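Local coordinates for trehalose-6-phosphate phosphatase-related protein (Thermoplasma acidophilum, PDB 1U02) that removes the phosphate group from trehalose 6-phosphate to release free trehalose, using magnesium as cofactor, at residues R97-D102 against R131-E136; Y117-G120 against M126-K129; S167-R172 against D191-I196; A185-N190 against T195-E200; F207-A210 against E214-K217. All coordinates share one frame; numbering follows the deposited sequence.

Interactions 1 and 2 share helix 127-141, which packs on the antiparallel sheet, and they touch through packing on Y117; interactions 3, 4 and 5 belong to the mixed sheet, their centres roughly 28 to 38 Å from those of the first two. Interaction 4 is wholly buried and made by packing of a phenyl ring on a threonine and the strand backbone. The other four are partly buried: an arginine over a tryptophan in 1, a lysine on a leucine and its carbonyl in 2, a paired salt-bridge grip in 3, a glutamate on a strand end in 5. Interactions 3 and 4 share T195 and I196, whose strand neighbours that of interaction 5.

Interaction 1 of 5, residues R97-D102 against R131-E136; sequences RSWVSD and RSRIEE
W99 offers one face of its indole to R133, and the arginine lies along it for most of its length. A chi1 of -66° sets the ring beside the backbone N and directs it at the longer helix, where CH2 meets R133 CB at 3.6 Å. Farther out, R133 CD stands 4.2 Å from the centroid of the six-membered ring, a CH-pi contact offset toward the rim. R133 CZ then lies 5.0 Å from the centroid of the five-membered ring; this cation-pi pair is tilted, the two planes being 66° apart. At the indole edge, W99 CZ3 touches I134 CG1 at 3.8 Å. The short helix 99-102 is thus packed on helix 127-141, which covers the four-stranded antiparallel sheet, probably the cap domain of this HAD-clan phosphatase; I134 reaches that sheet at I152 and L154, and L130 and I137 also touch the indole. With only an alanine at the W99 position, the R133 chain is likely to lose the face it lies on and I134 its neighbour. Three residues on, exposed D102 sends OD2 to the guanidinium edge, where R133 NH1 gives it a weak, salt-bridging hydrogen bond of 3.5 Å, with carboxylate and guanidinium almost perpendicular.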
# COMPACT_ATOMS: atom_id res chain seq x y z
N ARG A 97 3.52 -3.33 22.14
CA ARG A 97 4.45 -2.21 22.00
C ARG A 97 5.76 -2.38 22.79
O ARG A 97 6.80 -1.88 22.37
CB ARG A 97 3.79 -0.89 22.41
CG ARG A 97 3.57 -0.72 23.90
CD ARG A 97 2.91 0.62 24.20
NE ARG A 97 2.64 0.78 25.62
CZ ARG A 97 3.57 0.94 26.55
NH1 ARG A 97 4.86 0.96 26.21
NH2 ARG A 97 3.22 1.08 27.82
N SER A 98 5.70 -3.09 23.90
CA SER A 98 6.89 -3.30 24.72
C SER A 98 7.93 -4.22 24.07
O SER A 98 9.06 -4.31 24.55
CB SER A 98 6.51 -3.86 26.09
OG SER A 98 6.04 -5.19 25.98
N TRP A 99 7.56 -4.89 22.99
CA TRP A 99 8.49 -5.79 22.32
C TRP A 99 9.69 -5.07 21.73
O TRP A 99 10.70 -5.70 21.40
CB TRP A 99 7.78 -6.59 21.23
CG TRP A 99 6.74 -7.55 21.75
CD1 TRP A 99 6.43 -7.80 23.06
CD2 TRP A 99 5.86 -8.37 20.97
NE1 TRP A 99 5.42 -8.72 23.14
CE2 TRP A 99 5.05 -9.09 21.87
CE3 TRP A 99 5.68 -8.56 19.59
CZ2 TRP A 99 4.07 -9.99 21.44
CZ3 TRP A 99 4.71 -9.46 19.16
CH2 TRP A 99 3.92 -10.16 20.08
N VAL A 100 9.59 -3.75 21.58
CA VAL A 100 10.71 -2.98 21.05
C VAL A 100 11.92 -3.10 21.99
O VAL A 100 13.06 -2.95 21.56
CB VAL A 100 10.36 -1.48 20.87
CG1 VAL A 100 9.25 -1.33 19.83
CG2 VAL A 100 9.93 -0.87 22.19
N SER A 101 11.67 -3.36 23.27
CA SER A 101 12.77 -3.51 24.22
C SER A 101 13.18 -4.98 24.31
O SER A 101 14.34 -5.30 24.56
CB SER A 101 12.38 -2.96 25.60
OG SER A 101 11.27 -3.63 26.15
N ASP A 102 12.22 -5.89 24.11
CA ASP A 102 12.53 -7.32 24.15
C ASP A 102 13.40 -7.70 22.96
O ASP A 102 14.27 -8.58 23.06
CB ASP A 102 11.25 -8.15 24.14
CG ASP A 102 10.36 -7.88 25.35
OD1 ASP A 102 10.90 -7.63 26.45
OD2 ASP A 102 9.12 -7.93 25.19
N ARG A 131 8.52 -13.98 15.35
CA ARG A 131 7.51 -14.40 14.40
C ARG A 131 6.42 -15.23 15.07
O ARG A 131 5.24 -15.02 14.83
CB ARG A 131 8.16 -15.21 13.26
CG ARG A 131 7.17 -15.72 12.22
CD ARG A 131 7.88 -16.50 11.12
NE ARG A 131 6.93 -17.07 10.16
CZ ARG A 131 7.27 -17.79 9.09
NH1 ARG A 131 8.54 -18.04 8.83
NH2 ARG A 131 6.33 -18.26 8.28
N SER A 132 6.83 -16.17 15.93
CA SER A 132 5.87 -17.02 16.62
C SER A 132 5.00 -16.21 17.58
O SER A 132 3.82 -16.51 17.75
CB SER A 132 6.59 -18.14 17.39
OG SER A 132 7.34 -17.63 18.48
N ARG A 133 5.58 -15.18 18.20
CA ARG A 133 4.82 -14.32 19.11
C ARG A 133 3.75 -13.57 18.34
O ARG A 133 2.61 -13.45 18.79
CB ARG A 133 5.71 -13.29 19.80
CG ARG A 133 6.61 -13.81 20.91
CD ARG A 133 7.17 -12.62 21.69
NE ARG A 133 8.12 -13.01 22.73
CZ ARG A 133 8.70 -12.15 23.56
NH1 ARG A 133 8.44 -10.85 23.48
NH2 ARG A 133 9.56 -12.59 24.48
N ILE A 134 4.13 -13.04 17.19
CA ILE A 134 3.19 -12.29 16.35
C ILE A 134 2.04 -13.18 15.91
O ILE A 134 0.88 -12.78 15.96
CB ILE A 134 3.91 -11.71 15.12
CG1 ILE A 134 4.90 -10.63 15.56
CG2 ILE A 134 2.89 -11.13 14.14
CD1 ILE A 134 5.83 -10.16 14.46
N GLU A 135 2.36 -14.40 15.49
CA GLU A 135 1.33 -15.33 15.05
C GLU A 135 0.38 -15.69 16.20
O GLU A 135 -0.81 -15.89 15.98
CB GLU A 135 1.98 -16.59 14.47
CG GLU A 135 2.95 -16.24 13.34
CD GLU A 135 3.70 -17.43 12.79
OE1 GLU A 135 4.13 -18.29 13.60
OE2 GLU A 135 3.88 -17.50 11.56
N GLU A 136 0.91 -15.74 17.41
CA GLU A 136 0.10 -16.05 18.59
C GLU A 136 -0.90 -14.91 18.82
O GLU A 136 -2.08 -15.14 19.09
CB GLU A 136 0.99 -16.23 19.82
CG GLU A 136 0.24 -16.51 21.11
CD GLU A 136 1.17 -16.83 22.27
OE1 GLU A 136 2.06 -16.00 22.57
OE2 GLU A 136 1.03 -17.92 22.87

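Interaction 2 of 5, residues Y117-G120 against M126-K129; sequences YHLG and MKPK
L119 and K127 meet in a small mixed contact, apolar along the stems and polar at the lysine's end, at the point where the chain leaves strand 114-118 and comes back as helix 127-141. The two side chains run past each other in opposite senses. L119 CD2 lies against the root of the lysine, 3.9 Å from K127 CG and equally near CD, while L119 CB faces K127 CE at 4.0 Å. Because the K127 chain is extended beyond CG, its amine is carried past the leucine to the backbone, where NZ donates to L119 O at 3.2 Å. That bond comes from above the carbonyl plane, 41° out of it, and is therefore not aimed at a lone pair. The same peptide is steadied through its N-H as well: G120 N bonds to H118 ND1 at 2.9 Å, exactly in the plane of the imidazole. Were K127 replaced by a leucine, L119 O would probably lose this donor. L119 also packs on L130, one turn further along the helix, and K127 touches M122 of the intervening loop. The arrangement is that of a strand-loop-helix connection, in which a residue of the first helical turn reaches back to the residue just after the strand, in what is probably the alpha/beta cap of this HAD-clan phosphatase.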
# COMPACT_ATOMS: atom_id res chain seq x y z
N TYR A 117 5.23 -4.73 12.04
CA TYR A 117 6.46 -4.99 12.77
C TYR A 117 7.59 -5.02 11.74
O TYR A 117 7.57 -5.84 10.81
CB TYR A 117 6.36 -6.34 13.50
CG TYR A 117 5.21 -6.40 14.48
CD1 TYR A 117 5.39 -6.04 15.82
CD2 TYR A 117 3.93 -6.75 14.06
CE1 TYR A 117 4.31 -6.03 16.72
CE2 TYR A 117 2.85 -6.75 14.94
CZ TYR A 117 3.04 -6.39 16.26
OH TYR A 117 1.97 -6.38 17.12
N HIS A 118 8.54 -4.10 11.88
CA HIS A 118 9.66 -4.03 10.94
C HIS A 118 10.88 -4.66 11.60
O HIS A 118 11.35 -4.20 12.65
CB HIS A 118 9.97 -2.57 10.57
CG HIS A 118 10.73 -2.42 9.29
ND1 HIS A 118 11.90 -3.09 9.03
CD2 HIS A 118 10.47 -1.68 8.18
CE1 HIS A 118 12.33 -2.78 7.82
NE2 HIS A 118 11.48 -1.92 7.28
N LEU A 119 11.39 -5.72 10.99
CA LEU A 119 12.55 -6.42 11.54
C LEU A 119 13.87 -6.00 10.92
O LEU A 119 14.90 -6.61 11.19
CB LEU A 119 12.36 -7.94 11.38
CG LEU A 119 11.33 -8.63 12.28
CD1 LEU A 119 9.94 -8.08 11.99
CD2 LEU A 119 11.37 -10.14 12.06
N GLY A 120 13.84 -4.96 10.10
CA GLY A 120 15.05 -4.51 9.43
C GLY A 120 16.28 -4.23 10.27
O GLY A 120 17.39 -4.62 9.90
N MSE A 126 16.81 -13.75 17.08
CA MSE A 126 15.48 -13.80 17.69
C MSE A 126 14.28 -13.62 16.75
O MSE A 126 13.15 -13.50 17.22
CB MSE A 126 15.39 -12.77 18.82
CG MSE A 126 16.39 -13.01 19.96
SE MSE A 126 16.05 -14.65 20.97
CE MSE A 126 15.26 -13.88 22.56
N LYS A 127 14.51 -13.62 15.44
CA LYS A 127 13.39 -13.45 14.52
C LYS A 127 12.39 -14.60 14.52
O LYS A 127 11.18 -14.38 14.44
CB LYS A 127 13.92 -13.16 13.11
CG LYS A 127 14.70 -11.84 13.08
CD LYS A 127 15.10 -11.38 11.68
CE LYS A 127 15.80 -10.02 11.77
NZ LYS A 127 16.18 -9.44 10.46
N PRO A 128 12.87 -15.85 14.60
CA PRO A 128 11.89 -16.94 14.62
C PRO A 128 10.99 -16.83 15.86
O PRO A 128 9.78 -17.07 15.79
CB PRO A 128 12.76 -18.19 14.65
CG PRO A 128 13.95 -17.77 13.82
CD PRO A 128 14.23 -16.37 14.36
N LYS A 129 11.58 -16.43 16.98
CA LYS A 129 10.85 -16.27 18.23
C LYS A 129 9.81 -15.16 18.10
O LYS A 129 8.66 -15.32 18.51
CB LYS A 129 11.82 -15.95 19.37
CG LYS A 129 11.15 -15.69 20.70
CD LYS A 129 12.17 -15.24 21.74
CE LYS A 129 11.51 -15.04 23.10
NZ LYS A 129 10.93 -16.31 23.64

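Interaction 3 of 5, residues S167-R172 against D191-I196; sequences SVRGER and DDALTI
R169 NH2 reaches D192 OD2 at 2.7 Å, and beside it NH1 reaches OD1 at 3.1 Å, an end-on grip in which both bonds are nearly straight and close to the guanidinium plane. The carboxylate, however, is turned 37° against that plane: OD2 is met from above the carboxylate plane, and OD1 on its syn side but also well out of that plane. The same guanidinium holds R172 O side-on, R169 NE donating to it at 3.1 Å and R169 NH2 at 2.9 Å. A bend at chi3 (-67°) brings the guanidinium to R172 O on one edge and to the aspartate on another. A193 CB covers one face of the guanidinium, 4.1 Å from CZ. Behind this lies a type II' turn from R169 to R172, with G170 at positive phi, which brings the R172 carbonyl round to the end of helix 161-169; D192 lies ahead of strand 194-198. R169 NH1 also bonds to N190 OD1. With its donors so engaged, the buried arginine very probably stays charged, and its positive charge is likely to offset the closeness of E171 OE1 to D192 OD2, 4.3 Å apart.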
# COMPACT_ATOMS: atom_id res chain seq x y z
N SER A 167 -13.62 -3.84 -7.66
CA SER A 167 -14.87 -3.28 -7.16
C SER A 167 -15.10 -1.85 -7.63
O SER A 167 -16.23 -1.45 -7.89
CB SER A 167 -14.88 -3.35 -5.64
OG SER A 167 -16.05 -2.74 -5.11
N VAL A 168 -14.03 -1.07 -7.73
CA VAL A 168 -14.14 0.32 -8.16
C VAL A 168 -14.29 0.48 -9.68
O VAL A 168 -15.19 1.18 -10.14
CB VAL A 168 -12.91 1.14 -7.72
CG1 VAL A 168 -12.94 2.51 -8.37
CG2 VAL A 168 -12.90 1.27 -6.20
N ARG A 169 -13.41 -0.16 -10.43
CA ARG A 169 -13.41 -0.05 -11.89
C ARG A 169 -14.43 -0.91 -12.61
O ARG A 169 -14.90 -0.55 -13.69
CB ARG A 169 -12.02 -0.38 -12.45
CG ARG A 169 -11.55 -1.79 -12.13
CD ARG A 169 -10.27 -2.13 -12.89
NE ARG A 169 -10.51 -2.20 -14.32
CZ ARG A 169 -10.49 -3.33 -15.03
NH1 ARG A 169 -10.23 -4.49 -14.44
NH2 ARG A 169 -10.74 -3.29 -16.34
N GLY A 170 -14.79 -2.05 -12.03
CA GLY A 170 -15.74 -2.92 -12.69
C GLY A 170 -15.07 -3.40 -13.97
O GLY A 170 -14.02 -4.05 -13.91
N GLU A 171 -15.65 -3.08 -15.12
CA GLU A 171 -15.07 -3.48 -16.40
C GLU A 171 -14.45 -2.29 -17.12
O GLU A 171 -13.87 -2.44 -18.20
CB GLU A 171 -16.14 -4.11 -17.30
CG GLU A 171 -16.76 -5.38 -16.75
CD GLU A 171 -15.74 -6.48 -16.52
OE1 GLU A 171 -15.03 -6.84 -17.48
OE2 GLU A 171 -15.65 -6.98 -15.37
N ARG A 172 -14.56 -1.10 -16.52
CA ARG A 172 -14.02 0.12 -17.12
C ARG A 172 -12.52 0.05 -17.39
O ARG A 172 -11.78 -0.61 -16.67
CB ARG A 172 -14.32 1.33 -16.23
CG ARG A 172 -15.79 1.65 -16.07
CD ARG A 172 -15.99 2.94 -15.29
NE ARG A 172 -15.55 2.82 -13.91
CZ ARG A 172 -15.53 3.83 -13.04
NH1 ARG A 172 -15.92 5.04 -13.41
NH2 ARG A 172 -15.13 3.62 -11.79
N ASP A 191 -6.73 -8.56 -15.13
CA ASP A 191 -5.89 -8.81 -16.30
C ASP A 191 -6.31 -8.11 -17.59
O ASP A 191 -5.53 -8.06 -18.55
CB ASP A 191 -5.77 -10.32 -16.55
CG ASP A 191 -7.08 -10.96 -16.98
OD1 ASP A 191 -7.59 -10.59 -18.06
OD2 ASP A 191 -7.59 -11.82 -16.24
N ASP A 192 -7.52 -7.56 -17.63
CA ASP A 192 -7.98 -6.87 -18.82
C ASP A 192 -7.55 -5.40 -18.80
O ASP A 192 -7.83 -4.65 -19.73
CB ASP A 192 -9.50 -6.96 -18.95
CG ASP A 192 -10.23 -6.27 -17.80
OD1 ASP A 192 -10.02 -6.66 -16.63
OD2 ASP A 192 -11.01 -5.34 -18.08
N ALA A 193 -6.85 -5.00 -17.74
CA ALA A 193 -6.40 -3.62 -17.62
C ALA A 193 -4.95 -3.46 -18.06
O ALA A 193 -4.24 -4.45 -18.29
CB ALA A 193 -6.55 -3.15 -16.17
N LEU A 194 -4.51 -2.21 -18.20
CA LEU A 194 -3.13 -1.93 -18.60
C LEU A 194 -2.30 -2.06 -17.33
O LEU A 194 -2.13 -1.10 -16.57
CB LEU A 194 -3.02 -0.52 -19.18
CG LEU A 194 -1.78 -0.21 -20.03
CD1 LEU A 194 -1.92 1.18 -20.65
CD2 LEU A 194 -0.52 -0.29 -19.19
N THR A 195 -1.79 -3.26 -17.10
CA THR A 195 -0.99 -3.56 -15.92
C THR A 195 0.48 -3.19 -16.10
O THR A 195 1.10 -3.52 -17.11
CB THR A 195 -1.11 -5.06 -15.58
OG1 THR A 195 -0.89 -5.84 -16.76
CG2 THR A 195 -2.50 -5.36 -15.03
N ILE A 196 1.04 -2.51 -15.10
CA ILE A 196 2.43 -2.07 -15.15
C ILE A 196 3.21 -2.56 -13.93
O ILE A 196 2.89 -2.21 -12.79
CB ILE A 196 2.51 -0.53 -15.19
CG1 ILE A 196 1.73 0.02 -16.39
CG2 ILE A 196 3.96 -0.09 -15.25
CD1 ILE A 196 1.64 1.53 -16.42

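Interaction 4 of 5, residues A185-N190 against T195-E200; sequences AAFEAN and TIKVGE
F187 and T195 make the tight part of this buried contact. The phenyl ring crosses the threonine obliquely, with F187 CD1 3.4 Å from T195 CG2 and F187 CB 3.6 Å from the same methyl. That methyl lies beside the backbone N of T195, which turns it to the ring, while OG1 points elsewhere and is bonded to K206 N. F187 CZ comes within 3.3 Å of I196 O, so the tip of the ring rests on the strand backbone. The packing slackens toward both ends. On one, K197 CD reaches only the ring edge, 4.2 Å from F187 CE2, before the bent lysine chain leads its amine away to V198 O at 3.1 Å and, by a weak bond, to D179 O. On the other, N190 meets T195 CG2 through its backbone O alone, at 4.0 Å; its side chain turns back, and ND2 bonds to A186 O at 2.9 Å. Next to F187, exposed E188 marks the helix's solvent side. These elements are helix 181-188 and strand 194-198 of the beta-alpha-beta unit that starts with strand 174-178, a crossover of the Rossmann-like HAD core. The joint is held by packing, without hydrogen bonds between the segments, its polar groups being satisfied elsewhere, and the lysine, about 5 Å from the side chain of the magnesium ligand D179, would probably add positive potential near the metal site.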
# COMPACT_ATOMS: atom_id res chain seq x y z
N ALA A 185 -0.89 -9.89 -7.83
CA ALA A 185 -2.19 -10.51 -7.63
C ALA A 185 -3.27 -9.58 -8.17
O ALA A 185 -4.25 -10.03 -8.78
CB ALA A 185 -2.42 -10.80 -6.16
N ALA A 186 -3.09 -8.28 -7.95
CA ALA A 186 -4.05 -7.30 -8.43
C ALA A 186 -4.12 -7.33 -9.96
O ALA A 186 -5.20 -7.15 -10.52
CB ALA A 186 -3.66 -5.91 -7.94
N PHE A 187 -2.99 -7.55 -10.62
CA PHE A 187 -2.98 -7.62 -12.08
C PHE A 187 -3.83 -8.82 -12.52
O PHE A 187 -4.63 -8.73 -13.45
CB PHE A 187 -1.56 -7.83 -12.63
CG PHE A 187 -0.55 -6.79 -12.18
CD1 PHE A 187 -0.92 -5.46 -12.01
CD2 PHE A 187 0.78 -7.16 -11.98
CE1 PHE A 187 0.04 -4.50 -11.64
CE2 PHE A 187 1.74 -6.21 -11.62
CZ PHE A 187 1.37 -4.87 -11.45
N GLU A 188 -3.64 -9.94 -11.82
CA GLU A 188 -4.37 -11.18 -12.09
C GLU A 188 -5.88 -10.98 -11.98
O GLU A 188 -6.64 -11.52 -12.79
CB GLU A 188 -3.89 -12.26 -11.11
CG GLU A 188 -4.33 -13.69 -11.42
CD GLU A 188 -5.79 -13.96 -11.09
OE1 GLU A 188 -6.22 -13.63 -9.97
OE2 GLU A 188 -6.50 -14.53 -11.96
N ALA A 189 -6.32 -10.22 -10.98
CA ALA A 189 -7.74 -9.96 -10.77
C ALA A 189 -8.28 -8.86 -11.69
O ALA A 189 -9.47 -8.56 -11.69
CB ALA A 189 -8.00 -9.59 -9.31
N ASN A 190 -7.39 -8.26 -12.47
CA ASN A 190 -7.75 -7.19 -13.40
C ASN A 190 -6.90 -7.33 -14.66
O ASN A 190 -6.42 -6.33 -15.20
CB ASN A 190 -7.48 -5.82 -12.75
CG ASN A 190 -8.35 -5.56 -11.54
OD1 ASN A 190 -9.51 -5.16 -11.67
ND2 ASN A 190 -7.80 -5.78 -10.35
N THR A 195 -1.79 -3.26 -17.10
CA THR A 195 -0.99 -3.56 -15.92
C THR A 195 0.48 -3.19 -16.10
O THR A 195 1.10 -3.52 -17.11
CB THR A 195 -1.11 -5.06 -15.58
OG1 THR A 195 -0.89 -5.84 -16.76
CG2 THR A 195 -2.50 -5.36 -15.03
N ILE A 196 1.04 -2.51 -15.10
CA ILE A 196 2.43 -2.07 -15.15
C ILE A 196 3.21 -2.56 -13.93
O ILE A 196 2.89 -2.21 -12.79
CB ILE A 196 2.51 -0.53 -15.19
CG1 ILE A 196 1.73 0.02 -16.39
CG2 ILE A 196 3.96 -0.09 -15.25
CD1 ILE A 196 1.64 1.53 -16.42
N LYS A 197 4.25 -3.35 -14.17
CA LYS A 197 5.07 -3.86 -13.08
C LYS A 197 6.30 -2.97 -12.90
O LYS A 197 6.94 -2.58 -13.87
CB LYS A 197 5.53 -5.29 -13.40
CG LYS A 197 6.52 -5.90 -12.41
CD LYS A 197 5.88 -6.24 -11.07
CE LYS A 197 6.80 -7.10 -10.20
NZ LYS A 197 8.11 -6.46 -9.98
N VAL A 198 6.61 -2.65 -11.65
CA VAL A 198 7.77 -1.83 -11.35
C VAL A 198 8.79 -2.71 -10.64
O VAL A 198 8.45 -3.39 -9.67
CB VAL A 198 7.43 -0.65 -10.41
CG1 VAL A 198 8.68 0.17 -10.14
CG2 VAL A 198 6.33 0.21 -11.03
N GLY A 199 10.03 -2.72 -11.12
CA GLY A 199 11.06 -3.50 -10.48
C GLY A 199 11.35 -4.86 -11.09
O GLY A 199 10.64 -5.34 -11.96
N GLU A 200 12.42 -5.47 -10.59
CA GLU A 200 12.87 -6.78 -11.06
C GLU A 200 11.90 -7.89 -10.65
O GLU A 200 11.07 -7.71 -9.76
CB GLU A 200 14.26 -7.05 -10.49
CG GLU A 200 15.00 -8.22 -11.11
CD GLU A 200 16.47 -8.23 -10.72
OE1 GLU A 200 16.76 -8.24 -9.50
OE2 GLU A 200 17.33 -8.22 -11.63

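Interaction 5 of 5, residues F207-A210 against E214-K217; sequences FHVA and EMRK
E214 reaches across from the first turn of its helix and touches V209 and A210 along its whole length. Its CG is anti to the backbone N (chi1 -159°) and the chain beyond is extended, which sends the carboxylate back over the strand's end. E214 CB lies 4.0 Å from V209 CB, and CG is about as close to the same atom. CD comes nearer, 3.7 Å from V209 CB. At the tip the two oxygens part company: OE2 rests against V209 CG1 at 3.5 Å, whereas OE1 accepts from A210 N at 2.8 Å. The latter bond is straight at the hydrogen, 166°, yet the donor stands 61° above the carboxylate plane. Strand 207-209, at one edge of the mixed sheet of the HAD core, passes here by a short turn into helix 212-229, and D211 in that turn bonds through OD1 to E214 N. The glutamate thus ties the helix to the residue just after the strand, and its negative charge near the helix N-terminus would probably be favoured by the helix dipole. A210 CB lies alongside the same oxygen, 3.2 Å from E214 OE1. One residue on, the selenomethionine M215 turns to the sheet, its SE 4.2 Å from V209 CG2, and goes on to touch I196, V198 and T11.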
# COMPACT_ATOMS: atom_id res chain seq x y z
N PHE A 207 3.01 -4.18 -19.18
CA PHE A 207 4.14 -3.27 -19.35
C PHE A 207 5.05 -3.40 -18.13
O PHE A 207 4.58 -3.67 -17.02
CB PHE A 207 3.65 -1.83 -19.47
CG PHE A 207 4.67 -0.88 -20.02
CD1 PHE A 207 5.15 -1.02 -21.32
CD2 PHE A 207 5.13 0.18 -19.25
CE1 PHE A 207 6.08 -0.11 -21.85
CE2 PHE A 207 6.06 1.10 -19.76
CZ PHE A 207 6.53 0.95 -21.07
N HIS A 208 6.35 -3.20 -18.33
CA HIS A 208 7.28 -3.34 -17.22
C HIS A 208 8.31 -2.21 -17.18
O HIS A 208 8.90 -1.87 -18.20
CB HIS A 208 8.01 -4.68 -17.33
CG HIS A 208 8.96 -4.96 -16.20
ND1 HIS A 208 10.09 -4.20 -15.98
CD2 HIS A 208 8.93 -5.90 -15.23
CE1 HIS A 208 10.72 -4.66 -14.91
NE2 HIS A 208 10.04 -5.69 -14.44
N VAL A 209 8.50 -1.62 -16.00
CA VAL A 209 9.48 -0.54 -15.81
C VAL A 209 10.49 -0.94 -14.73
O VAL A 209 10.20 -1.78 -13.87
CB VAL A 209 8.80 0.80 -15.44
CG1 VAL A 209 8.00 1.31 -16.63
CG2 VAL A 209 7.89 0.64 -14.22
N ALA A 210 11.67 -0.34 -14.77
CA ALA A 210 12.75 -0.66 -13.83
C ALA A 210 12.58 -0.24 -12.38
O ALA A 210 12.83 -1.03 -11.47
CB ALA A 210 14.07 -0.11 -14.37
N GLU A 214 11.52 5.45 -13.35
CA GLU A 214 10.98 5.20 -14.68
C GLU A 214 9.45 5.27 -14.63
O GLU A 214 8.80 5.77 -15.55
CB GLU A 214 11.42 3.82 -15.19
CG GLU A 214 11.35 3.67 -16.70
CD GLU A 214 11.67 2.26 -17.18
OE1 GLU A 214 12.54 1.60 -16.58
OE2 GLU A 214 11.06 1.81 -18.18
N MSE A 215 8.88 4.77 -13.54
CA MSE A 215 7.43 4.80 -13.37
C MSE A 215 6.94 6.25 -13.42
O MSE A 215 5.94 6.55 -14.07
CB MSE A 215 7.04 4.18 -12.03
CG MSE A 215 5.55 4.11 -11.78
SE MSE A 215 4.61 2.89 -12.99
CE MSE A 215 3.52 4.18 -13.89
N ARG A 216 7.65 7.14 -12.74
CA ARG A 216 7.27 8.55 -12.73
C ARG A 216 7.36 9.13 -14.14
O ARG A 216 6.55 9.97 -14.53
CB ARG A 216 8.18 9.34 -11.81
CG ARG A 216 7.98 9.05 -10.33
CD ARG A 216 8.74 10.04 -9.48
NE ARG A 216 8.59 9.78 -8.05
CZ ARG A 216 9.13 10.53 -7.10
NH1 ARG A 216 9.84 11.59 -7.42
NH2 ARG A 216 8.94 10.22 -5.82
N LYS A 217 8.35 8.67 -14.89
CA LYS A 217 8.57 9.15 -16.25
C LYS A 217 7.41 8.77 -17.15
O LYS A 217 7.00 9.54 -18.01
CB LYS A 217 9.88 8.57 -16.80
CG LYS A 217 10.39 9.28 -18.03
CD LYS A 217 11.75 8.75 -18.45
CE LYS A 217 12.34 9.56 -19.58
NZ LYS A 217 13.69 9.09 -19.97